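Local coordinates for AB hydrolase-1 domain-containing protein (Thermoplasma acidophilum DSM 1728, PDB 3BDI), which is a predicted alpha/beta hydrolase of the ABHD14 family that probably hydrolyses a substrate not yet identified, at residues S156-V161 and S184-Y189; H34-T39 and A107-G112; A130-W135 and L152-K157. All blocks are in the same frame, centred on the assembly; numbering follows the deposited sequence. Where two conformers were deposited one is given.

Interaction 1 (S156-V161 and S184-Y189); sequences SKDHVV and SGHPVY
The carboxylate of D158 is gripped through both oxygens, and OD2 accepts from H186 ND1 across the contact. The bond from H186 ND1 to D158 OD2 is 2.7 Å long and nearly straight at 169°. The pair has the geometry of the acid and histidine of a Ser-His-Asp triad, as in other alpha/beta hydrolases. The third member would be S108, whose OG is hydrogen-bonded to H186 NE2. OD2 is approached on its syn side but well out of the carboxylate plane. It lies in the plane of the imidazole, while the carboxylate plane is turned 61° from the ring. A water donates to D158 OD2 and to H186 O, joining the two residues a second time. OD1 accepts from two amides of its own loop. V160 N donates to D158 OD1 at 2.8 Å, closing an Asx turn, and V161 N donates to the same atom from above the carboxylate plane. These bonds fix the rotation of the carboxylate. CG of D158 lies anti to its backbone N (chi1 -170°), which carries the acid across to H186.

The histidine ring is also held by apolar groups. V160 lays CG1 over the centre of one face, 3.8 Å from the ring centroid, a CH-pi contact. V161 CG2 comes to H186 CE1 obliquely, at 3.5 Å.

Further back, the two loops are tied by backbone. K157 N donates to S184 O at 2.9 Å, and the CB of K157 rests near the same oxygen before the chain leads its amino end away. G185 packs its CA against the K157-D158 peptide, and its N is bonded to E191 OE1. Beside it the hydroxyl of S184 bonds within its own loop, where OG donates to G185 O at 2.8 Å.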
loop_
_atom_site.group_PDB
_atom_site.type_symbol
_atom_site.label_atom_id
_atom_site.label_comp_id
_atom_site.label_asym_id
_atom_site.label_seq_id
_atom_site.Cartn_x
_atom_site.Cartn_y
_atom_site.Cartn_z
ATOM N N SER A 156 -13.756 -7.067 -10.323
ATOM C CA SER A 156 -14.232 -7.518 -11.648
ATOM C C SER A 156 -14.985 -6.431 -12.372
ATOM O O SER A 156 -15.040 -6.443 -13.604
ATOM C CB SER A 156 -15.125 -8.749 -11.510
ATOM O OG SER A 156 -16.335 -8.466 -10.861
ATOM N N LYS A 157 -15.496 -5.464 -11.628
ATOM C CA LYS A 157 -16.293 -4.355 -12.190
ATOM C C LYS A 157 -15.505 -3.040 -12.240
ATOM O O LYS A 157 -16.091 -1.955 -12.367
ATOM C CB LYS A 157 -17.592 -4.150 -11.377
ATOM C CG LYS A 157 -18.416 -5.391 -11.245
ATOM C CD LYS A 157 -19.606 -5.186 -10.311
ATOM C CE LYS A 157 -20.823 -4.724 -11.002
ATOM N NZ LYS A 157 -22.039 -5.211 -10.239
ATOM N N ASP A 158 -14.189 -3.093 -12.083
ATOM C CA ASP A 158 -13.379 -1.878 -12.092
ATOM C C ASP A 158 -13.277 -1.286 -13.493
ATOM O O ASP A 158 -12.694 -1.907 -14.398
ATOM C CB ASP A 158 -11.993 -2.216 -11.537
ATOM C CG ASP A 158 -11.120 -0.999 -11.258
ATOM O OD1 ASP A 158 -11.418 0.142 -11.738
ATOM O OD2 ASP A 158 -10.076 -1.190 -10.612
ATOM N N HIS A 159 -13.833 -0.101 -13.651
ATOM C CA HIS A 159 -13.687 0.690 -14.877
ATOM C C HIS A 159 -12.893 1.967 -14.649
ATOM O O HIS A 159 -12.882 2.849 -15.518
ATOM C CB HIS A 159 -15.073 1.025 -15.446
ATOM C CG HIS A 159 -15.929 -0.177 -15.720
ATOM N ND1 HIS A 159 -15.654 -1.074 -16.733
ATOM C CD2 HIS A 159 -17.046 -0.637 -15.104
ATOM C CE1 HIS A 159 -16.560 -2.037 -16.723
ATOM N NE2 HIS A 159 -17.422 -1.791 -15.751
ATOM N N VAL A 160 -12.268 2.102 -13.473
ATOM C CA VAL A 160 -11.415 3.254 -13.161
ATOM C C VAL A 160 -9.996 3.023 -13.666
ATOM O O VAL A 160 -9.371 3.901 -14.319
ATOM C CB VAL A 160 -11.417 3.538 -11.639
ATOM C CG1 VAL A 160 -10.381 4.632 -11.241
ATOM C CG2 VAL A 160 -12.835 3.912 -11.186
ATOM N N VAL A 161 -9.453 1.867 -13.317
ATOM C CA VAL A 161 -8.186 1.419 -13.848
ATOM C C VAL A 161 -8.510 0.123 -14.576
ATOM O O VAL A 161 -8.864 -0.882 -13.970
ATOM C CB VAL A 161 -7.082 1.212 -12.767
ATOM C CG1 VAL A 161 -5.800 0.663 -13.395
ATOM C CG2 VAL A 161 -6.792 2.495 -11.990
ATOM N N SER A 184 -16.981 -6.580 -7.153
ATOM C CA SER A 184 -16.373 -5.342 -6.655
ATOM C C SER A 184 -15.955 -4.445 -7.795
ATOM O O SER A 184 -15.456 -4.914 -8.810
ATOM C CB SER A 184 -15.143 -5.661 -5.834
ATOM O OG SER A 184 -14.493 -4.450 -5.420
ATOM N N GLY A 185 -16.150 -3.146 -7.644
ATOM C CA GLY A 185 -15.455 -2.133 -8.479
ATOM C C GLY A 185 -14.066 -1.819 -7.940
ATOM O O GLY A 185 -13.417 -2.662 -7.327
ATOM N N HIS A 186 -13.626 -0.588 -8.133
ATOM C CA HIS A 186 -12.256 -0.212 -7.923
ATOM C C HIS A 186 -11.753 -0.402 -6.451
ATOM O O HIS A 186 -10.678 -1.047 -6.337
ATOM C CB HIS A 186 -12.060 1.171 -8.557
ATOM C CG HIS A 186 -10.669 1.707 -8.533
ATOM N ND1 HIS A 186 -9.617 1.117 -9.206
ATOM C CD2 HIS A 186 -10.175 2.826 -7.963
ATOM C CE1 HIS A 186 -8.517 1.829 -8.984
ATOM N NE2 HIS A 186 -8.839 2.880 -8.256
ATOM N N PRO A 187 -12.429 0.096 -5.366
ATOM C CA PRO A 187 -12.027 -0.049 -3.911
ATOM C C PRO A 187 -12.454 -1.385 -3.230
ATOM O O PRO A 187 -13.448 -1.516 -2.487
ATOM C CB PRO A 187 -12.740 1.109 -3.234
ATOM C CG PRO A 187 -13.839 1.353 -4.018
ATOM C CD PRO A 187 -13.589 0.978 -5.445
ATOM N N VAL A 188 -11.668 -2.381 -3.543
ATOM C CA VAL A 188 -12.047 -3.718 -3.239
ATOM C C VAL A 188 -12.176 -3.966 -1.744
ATOM O O VAL A 188 -13.029 -4.742 -1.282
ATOM C CB VAL A 188 -11.028 -4.745 -3.874
ATOM C CG1 VAL A 188 -11.489 -6.169 -3.637
ATOM C CG2 VAL A 188 -10.841 -4.482 -5.400
ATOM N N TYR A 189 -11.274 -3.328 -0.998
ATOM C CA TYR A 189 -11.195 -3.413 0.462
ATOM C C TYR A 189 -12.384 -2.719 1.160
ATOM O O TYR A 189 -12.542 -2.835 2.361
ATOM C CB TYR A 189 -9.829 -2.835 0.962
ATOM C CG TYR A 189 -9.582 -1.503 0.329
ATOM C CD1 TYR A 189 -10.054 -0.331 0.893
ATOM C CD2 TYR A 189 -8.978 -1.418 -0.911
ATOM C CE1 TYR A 189 -9.916 0.882 0.246
ATOM C CE2 TYR A 189 -8.852 -0.224 -1.565
ATOM C CZ TYR A 189 -9.311 0.938 -1.004
ATOM O OH TYR A 189 -9.272 2.180 -1.608
HETATM O O HOH W 1 -9.979 -2.918 -8.546
#

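Interaction 2 (H34-T39 and A107-G112); sequences HGYSFT and ASMGGG
The selenomethionine side chain of M109 lies alongside H34 and reaches the turn that follows it. Its terminal CE is the part that touches. CE sits 3.6 Å from H34 O and 4.0 Å from H34 CE1, meeting the imidazole obliquely. The same methyl packs against Y36 N, while SE stands at the edge of the Y36 ring, 4.4 Å from CD1. The bend at chi3 (75°) brings CE back to the turn. These contacts hold for one of two modelled conformers of M109 and are less certain for that reason. M109 also touches F67 and W135.

H34 also braces this turn. Its ND1 donates to G35 O at 2.8 Å, with an angle of 170°, and the acceptor lies close to the ring plane. F38 N reaches G35 O from the opposite face, closing a type I turn from G35 to F38. H34 NE2 is bonded to Y64 N, which pins the far end of the ring. An alanine here would probably leave G35 O without its imidazole donor and Y64 N without its acceptor.

The opposing segment fits a nucleophile elbow, the sharp strand-to-helix turn of alpha/beta hydrolases. S108, the probable nucleophile, has phi 63°, the strained backbone of such an elbow. Glycines sit where the two segments come close: a CB on G110 would clash with H34 O, and G35 CA lies 3.3 Å from A107 O. A water accepts from Y36 N and M109 N, the two amides expected to form an oxyanion hole.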
loop_
_atom_site.group_PDB
_atom_site.type_symbol
_atom_site.label_atom_id
_atom_site.label_comp_id
_atom_site.label_asym_id
_atom_site.label_seq_id
_atom_site.Cartn_x
_atom_site.Cartn_y
_atom_site.Cartn_z
ATOM N N HIS A 34 -3.251 4.678 1.006
ATOM C CA HIS A 34 -4.592 4.846 0.488
ATOM C C HIS A 34 -4.650 5.453 -0.934
ATOM O O HIS A 34 -3.704 6.043 -1.455
ATOM C CB HIS A 34 -5.399 5.665 1.497
ATOM C CG HIS A 34 -4.898 7.047 1.663
ATOM N ND1 HIS A 34 -5.112 8.032 0.715
ATOM C CD2 HIS A 34 -4.165 7.601 2.651
ATOM C CE1 HIS A 34 -4.493 9.130 1.126
ATOM N NE2 HIS A 34 -3.906 8.896 2.291
ATOM N N GLY A 35 -5.846 5.357 -1.501
ATOM C CA GLY A 35 -6.202 5.993 -2.761
ATOM C C GLY A 35 -6.611 7.433 -2.606
ATOM O O GLY A 35 -6.795 7.931 -1.488
ATOM N N TYR A 36 -6.752 8.100 -3.730
ATOM C CA TYR A 36 -7.073 9.516 -3.796
ATOM C C TYR A 36 -8.332 9.861 -2.957
ATOM O O TYR A 36 -8.398 10.933 -2.334
ATOM C CB TYR A 36 -7.295 9.948 -5.252
ATOM C CG TYR A 36 -7.572 11.404 -5.446
ATOM C CD1 TYR A 36 -6.541 12.297 -5.579
ATOM C CD2 TYR A 36 -8.867 11.867 -5.473
ATOM C CE1 TYR A 36 -6.810 13.675 -5.747
ATOM C CE2 TYR A 36 -9.148 13.205 -5.665
ATOM C CZ TYR A 36 -8.118 14.077 -5.798
ATOM O OH TYR A 36 -8.467 15.424 -5.986
ATOM N N SER A 37 -9.336 8.961 -2.954
ATOM C CA SER A 37 -10.645 9.264 -2.440
ATOM C C SER A 37 -10.838 8.839 -1.004
ATOM O O SER A 37 -11.907 9.110 -0.449
ATOM C CB SER A 37 -11.732 8.605 -3.290
ATOM O OG SER A 37 -11.695 9.129 -4.620
ATOM N N PHE A 38 -9.827 8.183 -0.407
ATOM C CA PHE A 38 -9.984 7.584 0.932
ATOM C C PHE A 38 -8.810 7.993 1.813
ATOM O O PHE A 38 -7.935 8.775 1.399
ATOM C CB PHE A 38 -10.095 6.069 0.809
ATOM C CG PHE A 38 -11.250 5.652 -0.095
ATOM C CD1 PHE A 38 -12.557 5.848 0.348
ATOM C CD2 PHE A 38 -11.037 5.162 -1.383
ATOM C CE1 PHE A 38 -13.636 5.559 -0.470
ATOM C CE2 PHE A 38 -12.135 4.862 -2.201
ATOM C CZ PHE A 38 -13.415 5.075 -1.741
ATOM N N THR A 39 -8.855 7.563 3.072
ATOM C CA THR A 39 -7.777 7.857 4.000
ATOM C C THR A 39 -7.428 6.625 4.797
ATOM O O THR A 39 -8.014 5.544 4.601
ATOM C CB THR A 39 -8.137 9.031 4.973
ATOM O OG1 THR A 39 -9.044 8.624 6.016
ATOM C CG2 THR A 39 -8.701 10.228 4.238
ATOM N N ALA A 107 -3.459 1.124 -2.559
ATOM C CA ALA A 107 -4.653 1.115 -3.364
ATOM C C ALA A 107 -4.645 2.293 -4.327
ATOM O O ALA A 107 -4.442 3.425 -3.936
ATOM C CB ALA A 107 -5.875 1.207 -2.479
ATOM N N SER A 108 -4.859 2.028 -5.627
ATOM C CA SER A 108 -5.117 3.069 -6.628
ATOM C C SER A 108 -3.865 3.980 -6.706
ATOM O O SER A 108 -2.773 3.461 -7.005
ATOM C CB SER A 108 -6.443 3.751 -6.375
ATOM O OG SER A 108 -6.859 4.518 -7.494
HETATM N N MSE A 109 -4.011 5.281 -6.481
HETATM C CA MSE A 109 -2.868 6.165 -6.377
HETATM C C MSE A 109 -1.763 5.499 -5.533
HETATM O O MSE A 109 -0.604 5.482 -5.920
HETATM C CB MSE A 109 -3.329 7.491 -5.733
HETATM C CG MSE A 109 -2.215 8.447 -5.406
HETATM SE SE MSE A 109 -2.899 10.030 -4.477
HETATM C CE MSE A 109 -3.278 9.381 -2.695
ATOM N N GLY A 110 -2.133 4.995 -4.345
ATOM C CA GLY A 110 -1.217 4.374 -3.405
ATOM C C GLY A 110 -0.521 3.162 -3.988
ATOM O O GLY A 110 0.606 2.835 -3.623
ATOM N N GLY A 111 -1.224 2.438 -4.848
ATOM C CA GLY A 111 -0.614 1.301 -5.558
ATOM C C GLY A 111 0.487 1.770 -6.487
ATOM O O GLY A 111 1.546 1.120 -6.578
ATOM N N GLY A 112 0.261 2.849 -7.223
ATOM C CA GLY A 112 1.353 3.467 -7.946
ATOM C C GLY A 112 2.510 3.856 -7.064
ATOM O O GLY A 112 3.697 3.644 -7.410
HETATM O O HOH W 2 -6.553 7.013 -6.520
#

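Interaction 3 (A130-W135 and L152-K157); sequences AVAPAW and LVWGSK
A132 lies over one face of the indole of W154, and this is the tight part of the contact. The two segments belong to neighbouring parallel strands, 125-131 and 150-155, which form a beta-alpha-beta unit with helix 140-143 in the central sheet of the alpha/beta hydrolase fold. A132 CA stands 3.6 Å from the centroid of the six-membered ring, only 7° off its normal, so its C-H group makes a CH-pi contact over the face. A132 CB covers the same face nearer the five-membered ring, 3.6 Å from CE2. P133 follows at about a right angle and brings CD to W154 CH2 at 3.6 Å, obliquely. The chi1 of W154, -114°, lies away from the staggered values and swings the indole across the end of strand 125-131. W154 NE1 is bonded to V161 O, which fixes the ring's rotation. Helix 163-172 adds I163, S166 and Y169 around the indole.

The strands themselves are joined by two backbone bonds. V153 N donates to A130 O at 3.0 Å, and A132 N donates to V153 O at 2.9 Å. Between the side chains the fit is looser. A130 CB and L152 CD2 approach to 4.1 Å on one face of the sheet, and V131 CG1 and V153 CB to 4.2 Å on the other.

Past W154 the segments part. W135 and K157 are exposed and make no contact across the pair, and 130-135 turns toward the elbow, where the backbone of S108 is hydrogen-bonded to that of V131 and A134. On the other segment, S156 OG is hydrogen-bonded to G183 N.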
loop_
_atom_site.group_PDB
_atom_site.type_symbol
_atom_site.label_atom_id
_atom_site.label_comp_id
_atom_site.label_asym_id
_atom_site.label_seq_id
_atom_site.Cartn_x
_atom_site.Cartn_y
_atom_site.Cartn_z
ATOM N N ALA A 130 -0.763 -4.486 -4.421
ATOM C CA ALA A 130 -1.237 -3.332 -5.176
ATOM C C ALA A 130 -2.630 -3.600 -5.659
ATOM O O ALA A 130 -2.890 -4.595 -6.361
ATOM C CB ALA A 130 -0.299 -3.033 -6.342
ATOM N N VAL A 131 -3.550 -2.760 -5.237
ATOM C CA VAL A 131 -4.960 -2.875 -5.546
ATOM C C VAL A 131 -5.254 -1.914 -6.691
ATOM O O VAL A 131 -5.339 -0.702 -6.489
ATOM C CB VAL A 131 -5.856 -2.548 -4.338
ATOM C CG1 VAL A 131 -7.321 -2.967 -4.591
ATOM C CG2 VAL A 131 -5.319 -3.243 -3.062
ATOM N N ALA A 132 -5.371 -2.457 -7.913
ATOM C CA ALA A 132 -5.625 -1.660 -9.112
ATOM C C ALA A 132 -4.760 -0.405 -9.156
ATOM O O ALA A 132 -5.252 0.726 -9.219
ATOM C CB ALA A 132 -7.101 -1.364 -9.310
ATOM N N PRO A 133 -3.433 -0.594 -9.164
ATOM C CA PRO A 133 -2.525 0.554 -9.135
ATOM C C PRO A 133 -2.681 1.520 -10.275
ATOM O O PRO A 133 -2.712 1.100 -11.435
ATOM C CB PRO A 133 -1.143 -0.091 -9.194
ATOM C CG PRO A 133 -1.369 -1.506 -9.752
ATOM C CD PRO A 133 -2.707 -1.881 -9.183
ATOM N N ALA A 134 -2.831 2.795 -9.940
ATOM C CA ALA A 134 -2.921 3.900 -10.875
ATOM C C ALA A 134 -1.554 4.531 -11.036
ATOM O O ALA A 134 -0.652 4.330 -10.240
ATOM C CB ALA A 134 -3.906 4.922 -10.344
ATOM N N TRP A 135 -1.398 5.245 -12.148
ATOM C CA TRP A 135 -0.231 6.115 -12.433
ATOM C C TRP A 135 1.085 5.392 -12.755
ATOM O O TRP A 135 2.174 6.015 -12.694
ATOM C CB TRP A 135 0.005 7.146 -11.313
ATOM C CG TRP A 135 -1.185 7.999 -10.924
ATOM C CD1 TRP A 135 -2.394 8.098 -11.560
ATOM C CD2 TRP A 135 -1.251 8.915 -9.806
ATOM N NE1 TRP A 135 -3.217 8.982 -10.896
ATOM C CE2 TRP A 135 -2.535 9.507 -9.827
ATOM C CE3 TRP A 135 -0.350 9.280 -8.796
ATOM C CZ2 TRP A 135 -2.950 10.463 -8.878
ATOM C CZ3 TRP A 135 -0.760 10.242 -7.842
ATOM C CH2 TRP A 135 -2.058 10.816 -7.905
ATOM N N LEU A 152 -1.422 -8.565 -6.969
ATOM C CA LEU A 152 -2.254 -7.607 -7.692
ATOM C C LEU A 152 -3.697 -7.980 -7.471
ATOM O O LEU A 152 -4.117 -9.113 -7.709
ATOM C CB LEU A 152 -1.928 -7.684 -9.188
ATOM C CG LEU A 152 -0.497 -7.328 -9.567
ATOM C CD1 LEU A 152 -0.203 -7.626 -11.025
ATOM C CD2 LEU A 152 -0.126 -5.895 -9.291
ATOM N N VAL A 153 -4.488 -7.037 -6.947
ATOM C CA VAL A 153 -5.904 -7.240 -6.639
ATOM C C VAL A 153 -6.702 -6.290 -7.485
ATOM O O VAL A 153 -6.419 -5.109 -7.510
ATOM C CB VAL A 153 -6.213 -7.025 -5.142
ATOM C CG1 VAL A 153 -7.686 -7.296 -4.883
ATOM C CG2 VAL A 153 -5.343 -7.939 -4.252
ATOM N N TRP A 154 -7.727 -6.798 -8.163
ATOM C CA TRP A 154 -8.621 -5.969 -8.946
ATOM C C TRP A 154 -10.044 -6.424 -8.688
ATOM O O TRP A 154 -10.304 -7.613 -8.557
ATOM C CB TRP A 154 -8.374 -6.126 -10.464
ATOM C CG TRP A 154 -7.849 -4.937 -11.200
ATOM C CD1 TRP A 154 -8.571 -3.994 -11.913
ATOM C CD2 TRP A 154 -6.484 -4.600 -11.378
ATOM N NE1 TRP A 154 -7.735 -3.106 -12.493
ATOM C CE2 TRP A 154 -6.440 -3.454 -12.203
ATOM C CE3 TRP A 154 -5.290 -5.155 -10.925
ATOM C CZ2 TRP A 154 -5.216 -2.878 -12.600
ATOM C CZ3 TRP A 154 -4.104 -4.599 -11.314
ATOM C CH2 TRP A 154 -4.077 -3.469 -12.133
ATOM N N GLY A 155 -10.976 -5.492 -8.696
ATOM C CA GLY A 155 -12.391 -5.822 -8.756
ATOM C C GLY A 155 -12.847 -6.121 -10.173
ATOM O O GLY A 155 -12.404 -5.466 -11.102
ATOM N N SER A 156 -13.756 -7.067 -10.323
ATOM C CA SER A 156 -14.232 -7.518 -11.648
ATOM C C SER A 156 -14.985 -6.431 -12.372
ATOM O O SER A 156 -15.040 -6.443 -13.604
ATOM C CB SER A 156 -15.125 -8.749 -11.510
ATOM O OG SER A 156 -16.335 -8.466 -10.861
ATOM N N LYS A 157 -15.496 -5.464 -11.628
ATOM C CA LYS A 157 -16.293 -4.355 -12.190
ATOM C C LYS A 157 -15.505 -3.040 -12.240
ATOM O O LYS A 157 -16.091 -1.955 -12.367
ATOM C CB LYS A 157 -17.592 -4.150 -11.377
ATOM C CG LYS A 157 -18.416 -5.391 -11.245
ATOM C CD LYS A 157 -19.606 -5.186 -10.311
ATOM C CE LYS A 157 -20.823 -4.724 -11.002
ATOM N NZ LYS A 157 -22.039 -5.211 -10.239
#

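The three contacts meet around the probable active site. Interaction 2 supplies S108 and interaction 1 supplies H186 and D158; H186 NE2 lies 2.7 Å from S108 OG, a probable hydrogen bond that completes the presumed triad. Their centres are 12 Å apart. Interaction 3 touches both. A132 CB is 3.3 Å from D158 OD2, and V161 O is 2.9 Å from W154 NE1, so the acid loop rests on the strand ends. S108 N and V131 O, 2.9 Å apart, tie the elbow to strand 125-131. Segments 156-161 and 152-157 share S156 and K157. A bound PEG molecule lies about 4 Å from the side chain of Y36.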